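Local coordinates for protein glycerol dehydrogenase (Schizosaccharomyces pombe, PDB 1TA9) that catalyses the oxidation of glycerol to dihydroxyacetone with NAD(+), using zinc, in the assimilation of glycerol, at residues 224-227 and 228-232; 326-329 and 330-333; 377-381 and 382-386. One frame throughout, in Å; residues are numbered along the deposited sequence.

Overall arrangement
Following the chain, the three contacts come one after another, and none nests in or crosses another. Contact 1 is a run of helical turns near the start of helix 223-245 and closes no loop. Contact 2 is a tight turn in the loop between helices 313-322 and 333-347. Contact 3 forms the N-terminal end of helix 381-391, at the surface. Contacts 1 and 2 touch: Arg224 NH2 lies 2.8 Å from Arg330 O, a probable hydrogen bond. This joins helix 223-245 to the loop before helix 333-347, and both contacts supply a zinc ligand, Asp232 and His333. Contact 3 stands apart, its centre about 16 Å from that of contact 2.

Contact 1 of 3, residues 224-227 and 228-232; sequences RFLI and SGIGD. With K (potassium ion), chain J; ZN (zinc ion), chain I.
Backbone bonds from Ser228 N to Arg224 O, Gly229 N to Phe225 O, Ile230 N to Leu226 O and Gly231 N to Ile227 O join the two segments into continuous turns of helix 223-245. The Ile230 N to Leu226 O bond is 2.9 Å long. One turn apart, Leu226 CG meets Ile230 CD1 at 4.3 Å. Ile230 carries its CG1 anti to its carbonyl carbon (chi1 -72°), which brings CG1 back to 3.4 Å from Leu226 O. Both side chains also pack on Val294 of helix 289-307, and Ile227 and Ile230 rest on Ile279 of helix 258-284. Arg224, Phe225 and Ser228 touch Met332, and the polar ends of Arg224 and Ser228 find partners nearby. Ser228 OG, anti to its own backbone N (chi1 174°), bonds to Gly334 N and Ser180 O. Two backbone groups therefore hold this buried hydroxyl. The Arg224 guanidinium makes a salt bridge to Glu335 and hydrogen bonds to backbone oxygens, including that of Arg330. Phe225 comes near Thr178, which probably binds NAD(+). Farther along, Asp232 reaches the metal site of this member of the iron-containing alcohol dehydrogenase family. Its OD2 binds zinc at 2.2 Å and its OD1 at 2.6 Å. Potassium lies 2.8 Å from Asp232 O and, in a longer approach, 3.3 Å from OD2. Water 1 also binds potassium. His315 and His333 are further zinc ligands, while Asp182, Ser235 and Thr236 help to hold potassium. The grip on both carboxylate oxygens and on the backbone O would probably limit the turning of this side chain.

Contact 2 of 3, residues 326-329 and 330-333; sequences GPVH and RLMH. With ZN (zinc ion), chain I.
Val328 O takes two bonds: water 2 donates to it at 2.6 Å, and Leu331 N reaches it through a weak bond of 3.3 Å. Water 2 also donates to Leu331 O at 2.7 Å, so it bridges the two carbonyls. One residue earlier, Arg330 N bonds to Pro327 O at 2.8 Å and nearly straight (163°), although the donor stands above the carbonyl plane. This is a short 3-10 turn. The chain leaves it through Met332, the N-cap of helix 333-347, and His333 NE2 in that helix binds zinc at 2.2 Å. On the turn, His329 ND1 points in its ring plane to Gly326 O, a 2.9 Å bond that fixes the ring's rotation. Arg330 CG lies over one face of that ring, offset toward its rim and 3.7 Å from the centroid, a CH-pi contact. The arginine chain then bends at chi3 (54°), passes CD near Pro327 O, and sets NH1 obliquely beside Pro327 CB. Its NE bonds to Pro437 O. With an alanine in place of Arg330, the His329 ring would probably lose its CH-pi partner and Pro437 O its NE donor. Val328 CG1 and Leu331 CD1 also meet, at 4.2 Å, and both side chains touch Lys336.

Contact 3 of 3, residues 377-381 and 382-386; sequences PNVTD and EELLM
A capping box opens helix 381-391, with Thr380 as its N-cap. Each of the two residues of the box offers its side chain to the other's backbone N. Glu383 N donates to Thr380 OG1 at 3.1 Å, and Thr380 N donates to Glu383 OE1 at 2.9 Å. The second bond is almost straight, 172°, and uses the anti lone pair of OE1. Thr380 holds OG1 between its backbone N and carbonyl carbon (chi1 71°), which turns the oxygen to the first turn of the helix. Glu383 extends beyond CG and crosses the Thr380 side chain obliquely, so that OE1 reaches Thr380 N. Regular helix bonds follow, Leu384 N to Thr380 O and Leu385 N to Asp381 O. Asp381 OD1 forms a salt bridge with Lys415 of helix 407-428, on which Leu384 and Leu385 also pack. This helix start lies at the surface, away from the metals. Beside the box, Val379 and Leu384 cross at about a right angle and add an apolar contact. Val379 CG2 is the meeting point: it stands 3.7 Å from Leu384 CD2 and 3.5 Å from Glu383 OE1.

Contact 1 of 3, residues 224-227 and 228-232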
# COMPACT_ATOMS: atom_id res chain seq x y z
N ARG B 224 32.76 -20.26 -11.56
CA ARG B 224 32.08 -20.24 -12.85
C ARG B 224 31.06 -21.39 -12.88
O ARG B 224 29.98 -21.26 -13.46
CB ARG B 224 33.08 -20.42 -14.01
CG ARG B 224 32.43 -20.41 -15.38
CD ARG B 224 33.39 -20.83 -16.50
NE ARG B 224 32.68 -20.90 -17.78
CZ ARG B 224 33.17 -21.45 -18.89
NH1 ARG B 224 34.39 -21.98 -18.89
NH2 ARG B 224 32.44 -21.47 -20.00
N PHE B 225 31.39 -22.51 -12.23
CA PHE B 225 30.49 -23.66 -12.19
C PHE B 225 29.18 -23.35 -11.45
O PHE B 225 28.09 -23.69 -11.91
CB PHE B 225 31.18 -24.85 -11.51
CG PHE B 225 32.20 -25.53 -12.38
CD1 PHE B 225 31.80 -26.40 -13.39
CD2 PHE B 225 33.55 -25.29 -12.19
CE1 PHE B 225 32.74 -27.02 -14.21
CE2 PHE B 225 34.51 -25.90 -13.01
CZ PHE B 225 34.10 -26.76 -14.02
N LEU B 226 29.29 -22.71 -10.29
CA LEU B 226 28.11 -22.35 -9.50
C LEU B 226 27.23 -21.40 -10.30
O LEU B 226 26.01 -21.54 -10.31
CB LEU B 226 28.52 -21.67 -8.19
CG LEU B 226 27.36 -21.20 -7.29
CD1 LEU B 226 26.66 -22.42 -6.71
CD2 LEU B 226 27.88 -20.31 -6.17
N ILE B 227 27.86 -20.44 -10.97
CA ILE B 227 27.13 -19.46 -11.76
C ILE B 227 26.38 -20.14 -12.90
O ILE B 227 25.26 -19.76 -13.23
CB ILE B 227 28.10 -18.39 -12.31
CG1 ILE B 227 28.62 -17.55 -11.14
CG2 ILE B 227 27.38 -17.51 -13.33
CD1 ILE B 227 29.74 -16.59 -11.49
N SER B 228 26.99 -21.16 -13.49
CA SER B 228 26.32 -21.90 -14.56
C SER B 228 25.07 -22.55 -13.98
O SER B 228 24.02 -22.58 -14.61
CB SER B 228 27.25 -22.96 -15.13
OG SER B 228 26.57 -23.76 -16.07
N GLY B 229 25.19 -23.08 -12.76
CA GLY B 229 24.06 -23.70 -12.11
C GLY B 229 22.97 -22.69 -11.79
O GLY B 229 21.79 -23.03 -11.76
N ILE B 230 23.36 -21.46 -11.51
CA ILE B 230 22.39 -20.40 -11.22
C ILE B 230 21.64 -20.10 -12.51
O ILE B 230 20.43 -19.89 -12.52
CB ILE B 230 23.10 -19.13 -10.69
CG1 ILE B 230 23.63 -19.38 -9.28
CG2 ILE B 230 22.15 -17.93 -10.73
CD1 ILE B 230 24.52 -18.28 -8.73
N GLY B 231 22.38 -20.09 -13.62
CA GLY B 231 21.78 -19.82 -14.91
C GLY B 231 20.74 -20.88 -15.24
O GLY B 231 19.67 -20.58 -15.77
N ASP B 232 21.06 -22.13 -14.93
CA ASP B 232 20.14 -23.22 -15.19
C ASP B 232 18.95 -23.10 -14.24
O ASP B 232 17.80 -23.25 -14.65
CB ASP B 232 20.85 -24.56 -14.98
CG ASP B 232 20.15 -25.70 -15.71
OD1 ASP B 232 20.44 -26.88 -15.41
OD2 ASP B 232 19.32 -25.41 -16.59
K K J . 16.33 -25.58 -15.25
ZN ZN I . 19.21 -27.35 -17.69
O HOH W 1 14.01 -25.40 -16.36

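Contact 2 of 3, residues 326-329 and 330-333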
# COMPACT_ATOMS: atom_id res chain seq x y z
N GLY B 326 31.33 -23.79 -33.34
CA GLY B 326 32.32 -22.73 -33.23
C GLY B 326 32.71 -22.61 -31.77
O GLY B 326 32.95 -23.63 -31.12
N PRO B 327 32.77 -21.39 -31.21
CA PRO B 327 33.14 -21.21 -29.80
C PRO B 327 32.06 -21.64 -28.81
O PRO B 327 32.31 -21.76 -27.61
CB PRO B 327 33.42 -19.71 -29.71
CG PRO B 327 32.43 -19.15 -30.68
CD PRO B 327 32.56 -20.09 -31.86
N VAL B 328 30.86 -21.89 -29.33
CA VAL B 328 29.73 -22.31 -28.49
C VAL B 328 30.01 -23.55 -27.66
O VAL B 328 29.33 -23.80 -26.66
CB VAL B 328 28.47 -22.54 -29.35
CG1 VAL B 328 27.32 -23.06 -28.49
CG2 VAL B 328 28.07 -21.24 -30.04
N HIS B 329 31.02 -24.34 -28.04
CA HIS B 329 31.36 -25.55 -27.30
C HIS B 329 32.08 -25.22 -25.99
O HIS B 329 32.25 -26.08 -25.13
CB HIS B 329 32.24 -26.48 -28.15
CG HIS B 329 33.69 -26.09 -28.17
ND1 HIS B 329 34.20 -25.13 -29.02
CD2 HIS B 329 34.75 -26.55 -27.45
CE1 HIS B 329 35.50 -25.01 -28.82
NE2 HIS B 329 35.86 -25.85 -27.87
N ARG B 330 32.51 -23.97 -25.85
CA ARG B 330 33.22 -23.53 -24.66
C ARG B 330 32.26 -23.01 -23.59
O ARG B 330 32.66 -22.78 -22.45
CB ARG B 330 34.22 -22.43 -25.04
CG ARG B 330 35.32 -22.94 -25.96
CD ARG B 330 35.90 -21.82 -26.81
NE ARG B 330 36.36 -20.69 -26.01
CZ ARG B 330 36.81 -19.55 -26.52
NH1 ARG B 330 36.87 -19.40 -27.84
NH2 ARG B 330 37.19 -18.56 -25.72
N LEU B 331 31.00 -22.85 -23.96
CA LEU B 331 29.98 -22.37 -23.03
C LEU B 331 29.45 -23.51 -22.16
O LEU B 331 29.29 -24.63 -22.63
CB LEU B 331 28.81 -21.74 -23.79
CG LEU B 331 29.05 -20.41 -24.50
CD1 LEU B 331 27.95 -20.16 -25.52
CD2 LEU B 331 29.09 -19.28 -23.47
N MET B 332 29.20 -23.22 -20.89
CA MET B 332 28.66 -24.22 -19.99
C MET B 332 27.15 -24.24 -20.20
O MET B 332 26.57 -23.28 -20.70
CB MET B 332 28.96 -23.88 -18.53
CG MET B 332 30.41 -24.02 -18.13
SD MET B 332 30.61 -23.82 -16.36
CE MET B 332 32.39 -24.12 -16.16
N HIS B 333 26.52 -25.34 -19.80
CA HIS B 333 25.08 -25.50 -19.95
C HIS B 333 24.26 -24.31 -19.44
O HIS B 333 23.43 -23.77 -20.17
CB HIS B 333 24.62 -26.76 -19.22
CG HIS B 333 23.15 -27.00 -19.34
ND1 HIS B 333 22.54 -27.32 -20.53
CD2 HIS B 333 22.16 -26.95 -18.42
CE1 HIS B 333 21.24 -27.44 -20.35
NE2 HIS B 333 20.98 -27.22 -19.07
ZN ZN I . 19.21 -27.35 -17.69
O HOH W 2 28.35 -25.59 -25.02

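Contact 3 of 3, residues 377-381 and 382-386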
# COMPACT_ATOMS: atom_id res chain seq x y z
N PRO B 377 29.43 -12.88 -31.68
CA PRO B 377 28.90 -11.59 -32.13
C PRO B 377 28.58 -11.52 -33.62
O PRO B 377 27.67 -10.80 -34.03
CB PRO B 377 30.00 -10.61 -31.72
CG PRO B 377 31.24 -11.44 -31.85
CD PRO B 377 30.83 -12.75 -31.22
N ASN B 378 29.30 -12.29 -34.42
CA ASN B 378 29.09 -12.27 -35.86
C ASN B 378 28.18 -13.38 -36.38
O ASN B 378 28.15 -13.65 -37.58
CB ASN B 378 30.45 -12.36 -36.57
CG ASN B 378 31.38 -11.24 -36.18
OD1 ASN B 378 32.60 -11.41 -36.15
ND2 ASN B 378 30.81 -10.08 -35.87
N VAL B 379 27.42 -14.02 -35.49
CA VAL B 379 26.52 -15.08 -35.92
C VAL B 379 25.60 -14.53 -37.03
O VAL B 379 25.05 -13.44 -36.90
CB VAL B 379 25.69 -15.63 -34.73
CG1 VAL B 379 24.77 -14.54 -34.19
CG2 VAL B 379 24.91 -16.85 -35.16
N THR B 380 25.45 -15.29 -38.11
CA THR B 380 24.64 -14.86 -39.25
C THR B 380 23.15 -15.16 -39.13
O THR B 380 22.75 -16.02 -38.36
CB THR B 380 25.14 -15.51 -40.55
OG1 THR B 380 24.82 -16.90 -40.54
CG2 THR B 380 26.65 -15.35 -40.69
N ASP B 381 22.34 -14.45 -39.91
CA ASP B 381 20.90 -14.66 -39.88
C ASP B 381 20.58 -16.09 -40.30
O ASP B 381 19.65 -16.70 -39.79
CB ASP B 381 20.17 -13.69 -40.81
CG ASP B 381 20.22 -12.26 -40.31
OD1 ASP B 381 20.40 -12.05 -39.10
OD2 ASP B 381 20.06 -11.33 -41.13
N GLU B 382 21.36 -16.62 -41.24
CA GLU B 382 21.13 -17.98 -41.70
C GLU B 382 21.45 -18.98 -40.59
O GLU B 382 20.78 -20.01 -40.46
CB GLU B 382 21.98 -18.28 -42.94
CG GLU B 382 21.32 -19.27 -43.88
CD GLU B 382 19.88 -18.90 -44.20
OE1 GLU B 382 19.64 -17.78 -44.70
OE2 GLU B 382 18.98 -19.74 -43.94
N GLU B 383 22.46 -18.68 -39.78
CA GLU B 383 22.81 -19.56 -38.68
C GLU B 383 21.71 -19.50 -37.63
O GLU B 383 21.35 -20.52 -37.03
CB GLU B 383 24.16 -19.15 -38.07
CG GLU B 383 25.34 -19.36 -39.02
CD GLU B 383 26.67 -19.00 -38.39
OE1 GLU B 383 26.83 -17.84 -37.95
OE2 GLU B 383 27.56 -19.87 -38.35
N LEU B 384 21.16 -18.32 -37.42
CA LEU B 384 20.10 -18.17 -36.43
C LEU B 384 18.83 -18.88 -36.90
O LEU B 384 18.08 -19.40 -36.08
CB LEU B 384 19.83 -16.70 -36.14
CG LEU B 384 21.00 -15.99 -35.45
CD1 LEU B 384 20.61 -14.56 -35.14
CD2 LEU B 384 21.37 -16.74 -34.17
N LEU B 385 18.59 -18.90 -38.20
CA LEU B 385 17.41 -19.59 -38.73
C LEU B 385 17.61 -21.08 -38.50
O LEU B 385 16.65 -21.81 -38.27
CB LEU B 385 17.23 -19.30 -40.22
CG LEU B 385 16.64 -17.93 -40.55
CD1 LEU B 385 16.59 -17.75 -42.05
CD2 LEU B 385 15.24 -17.81 -39.94
N MET B 386 18.86 -21.51 -38.59
CA MET B 386 19.22 -22.90 -38.36
C MET B 386 18.92 -23.25 -36.90
O MET B 386 18.45 -24.34 -36.60
CB MET B 386 20.71 -23.11 -38.66
CG MET B 386 21.26 -24.45 -38.21
SD MET B 386 23.06 -24.47 -38.15
CE MET B 386 23.46 -24.83 -39.84